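PDB 5HQH: Lmo2119 protein from Listeria monocytogenes serovar 1/2a, which is of unknown function, the crystallised fragment being the YbbR-like domain of a longer protein that probably carries a signal sequence. Local coordinates for residues V18-D23 with V58-K63. Numbering follows the deposited sequence. Where two conformers were deposited one is given.
Sequences VKVYYD and VYADLK
Lys19, Tyr21, Ala60 and Leu62 join two parallel strands of the mixed beta sheet of the YbbR-like domain by a ladder of backbone hydrogen bonds in which the donor comes alternately from one segment and the other. Lys19 N donates to Val58 O (2.9 Å), and Lys19 O accepts from Ala60 N. Tyr21 N then gives a nearly straight bond to Ala60 O (170°), and, where the pairing runs out, Tyr21 O receives Leu62 N at 2.7 Å. Lys19, Ala60 and Tyr21 each use both N-H and C=O across the contact, whereas Tyr59 bonds through its backbone to Gln75 of strand 68-77. Lys19 O and Ala60 O also receive CA-H contacts, from Tyr59 and Val20 respectively.

Beyond the ladder, a water takes over: it accepts from Asp23 N and donates to Leu62 O (2.8 Å). The side chain of Asp61 reaches forward to Lys63 in an Asx turn, OD1 accepting Lys63 N from above the carboxylate plane. Asp23 OD2 is bonded to Asn26 and Tyr22 OH to Ile29 N.

On one face Val18 CG2 meets Val58 CG1, and Ile32 packs on Val18, Val20, Ala60 and Leu62. On the other, the side chains of Tyr21 and Tyr59 cross at about a right angle, with ring planes inclined by 47°. Tyr59 CG sits between its backbone N and carbonyl carbon (chi1 64°), and the Tyr21 ring comes against the CB and the nearer ring atoms of Tyr59, its CE2 lying 3.5 Å from Tyr59 CB and 3.6 Å from Tyr59 CD2.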
loop_
_atom_site.group_PDB
_atom_site.type_symbol
_atom_site.label_atom_id
_atom_site.label_comp_id
_atom_site.label_asym_id
_atom_site.label_seq_id
_atom_site.Cartn_x
_atom_site.Cartn_y
_atom_site.Cartn_z
ATOM N N VAL A 18 3.856 -1.649 -3.402
ATOM C CA VAL A 18 2.739 -0.772 -3.079
ATOM C C VAL A 18 2.121 -0.224 -4.362
ATOM O O VAL A 18 2.817 0.415 -5.160
ATOM C CB VAL A 18 3.187 0.428 -2.231
ATOM C CG1 VAL A 18 1.988 1.326 -1.924
ATOM C CG2 VAL A 18 3.873 -0.013 -0.949
ATOM N N LYS A 19 0.842 -0.506 -4.576
ATOM C CA LYS A 19 0.083 0.003 -5.690
ATOM C C LYS A 19 -0.406 1.397 -5.310
ATOM O O LYS A 19 -0.609 1.700 -4.130
ATOM C CB LYS A 19 -1.130 -0.901 -5.984
ATOM C CG LYS A 19 -0.769 -2.338 -6.281
ATOM C CD LYS A 19 -0.302 -2.532 -7.688
ATOM C CE LYS A 19 0.087 -3.982 -7.954
ATOM N NZ LYS A 19 1.449 -4.284 -7.390
ATOM N N VAL A 20 -0.603 2.261 -6.315
ATOM C CA VAL A 20 -1.043 3.632 -6.086
ATOM C C VAL A 20 -2.180 3.968 -7.048
ATOM O O VAL A 20 -1.998 3.897 -8.240
ATOM C CB VAL A 20 0.102 4.658 -6.306
ATOM C CG1 VAL A 20 -0.323 6.011 -5.720
ATOM C CG2 VAL A 20 1.400 4.188 -5.677
ATOM N N TYR A 21 -3.330 4.357 -6.496
ATOM C CA TYR A 21 -4.539 4.627 -7.243
ATOM C C TYR A 21 -4.861 6.103 -7.186
ATOM O O TYR A 21 -4.838 6.701 -6.113
ATOM C CB TYR A 21 -5.704 3.814 -6.662
ATOM C CG TYR A 21 -5.460 2.344 -6.553
ATOM C CD1 TYR A 21 -5.029 1.591 -7.627
ATOM C CD2 TYR A 21 -5.719 1.668 -5.359
ATOM C CE1 TYR A 21 -4.833 0.198 -7.494
ATOM C CE2 TYR A 21 -5.532 0.312 -5.223
ATOM C CZ TYR A 21 -5.092 -0.433 -6.281
ATOM O OH TYR A 21 -4.910 -1.827 -6.102
ATOM N N TYR A 22 -5.151 6.678 -8.351
ATOM C CA TYR A 22 -5.409 8.113 -8.498
ATOM C C TYR A 22 -5.784 8.443 -9.909
ATOM O O TYR A 22 -5.831 7.550 -10.753
ATOM C CB TYR A 22 -4.190 8.932 -8.058
ATOM C CG TYR A 22 -2.927 8.761 -8.833
ATOM C CD1 TYR A 22 -2.001 7.778 -8.505
ATOM C CD2 TYR A 22 -2.596 9.627 -9.864
ATOM C CE1 TYR A 22 -0.789 7.668 -9.180
ATOM C CE2 TYR A 22 -1.393 9.531 -10.519
ATOM C CZ TYR A 22 -0.505 8.548 -10.182
ATOM O OH TYR A 22 0.730 8.474 -10.817
ATOM N N ASP A 23 -6.069 9.718 -10.173
ATOM C CA ASP A 23 -6.367 10.214 -11.522
ATOM C C ASP A 23 -5.078 10.263 -12.318
ATOM O O ASP A 23 -4.365 11.262 -12.301
ATOM C CB ASP A 23 -7.042 11.575 -11.405
ATOM C CG ASP A 23 -7.225 12.284 -12.719
ATOM O OD1 ASP A 23 -6.927 11.742 -13.789
ATOM O OD2 ASP A 23 -7.710 13.422 -12.692
ATOM N N VAL A 58 -1.112 -4.220 -1.084
ATOM C CA VAL A 58 -0.886 -3.013 -0.297
ATOM C C VAL A 58 -1.039 -1.837 -1.250
ATOM O O VAL A 58 -0.521 -1.881 -2.361
ATOM C CB VAL A 58 0.523 -2.976 0.315
ATOM C CG1 VAL A 58 0.715 -1.705 1.131
ATOM C CG2 VAL A 58 0.754 -4.203 1.180
ATOM N N TYR A 59 -1.798 -0.831 -0.826
ATOM C CA TYR A 59 -2.066 0.296 -1.694
ATOM C C TYR A 59 -2.186 1.626 -0.975
ATOM O O TYR A 59 -2.574 1.706 0.189
ATOM C CB TYR A 59 -3.330 0.050 -2.512
ATOM C CG TYR A 59 -4.643 -0.079 -1.740
ATOM C CD1 TYR A 59 -4.975 -1.271 -1.117
ATOM C CD2 TYR A 59 -5.592 0.949 -1.716
ATOM C CE1 TYR A 59 -6.163 -1.421 -0.448
ATOM C CE2 TYR A 59 -6.803 0.785 -1.047
ATOM C CZ TYR A 59 -7.088 -0.413 -0.439
ATOM O OH TYR A 59 -8.313 -0.571 0.191
ATOM N N ALA A 60 -1.875 2.674 -1.741
ATOM C CA ALA A 60 -2.112 4.065 -1.367
ATOM C C ALA A 60 -3.248 4.530 -2.280
ATOM O O ALA A 60 -3.087 4.595 -3.497
ATOM C CB ALA A 60 -0.863 4.941 -1.558
ATOM N N ASP A 61 -4.384 4.897 -1.681
ATOM C CA ASP A 61 -5.521 5.392 -2.462
ATOM C C ASP A 61 -5.554 6.910 -2.426
ATOM O O ASP A 61 -5.883 7.522 -1.401
ATOM C CB ASP A 61 -6.831 4.843 -1.956
ATOM C CG ASP A 61 -7.976 5.127 -2.908
ATOM O OD1 ASP A 61 -7.792 5.771 -3.959
ATOM O OD2 ASP A 61 -9.104 4.688 -2.647
ATOM N N LEU A 62 -5.194 7.504 -3.553
ATOM C CA LEU A 62 -5.154 8.957 -3.677
ATOM C C LEU A 62 -6.190 9.455 -4.660
ATOM O O LEU A 62 -6.042 10.528 -5.253
ATOM C CB LEU A 62 -3.749 9.379 -4.073
ATOM C CG LEU A 62 -2.779 9.071 -2.928
ATOM C CD1 LEU A 62 -1.349 9.111 -3.403
ATOM C CD2 LEU A 62 -3.002 10.010 -1.751
ATOM N N LYS A 63 -7.269 8.692 -4.818
ATOM C CA LYS A 63 -8.328 9.091 -5.745
ATOM C C LYS A 63 -8.999 10.391 -5.415
ATOM O O LYS A 63 -9.415 11.094 -6.322
ATOM C CB LYS A 63 -9.396 7.992 -5.872
ATOM C CG LYS A 63 -10.363 8.116 -7.068
ATOM C CD LYS A 63 -9.685 7.926 -8.431
ATOM C CE LYS A 63 -8.867 6.648 -8.571
ATOM N NZ LYS A 63 -9.642 5.397 -8.292
HETATM O O HOH W 1 -6.525 11.438 -7.902
#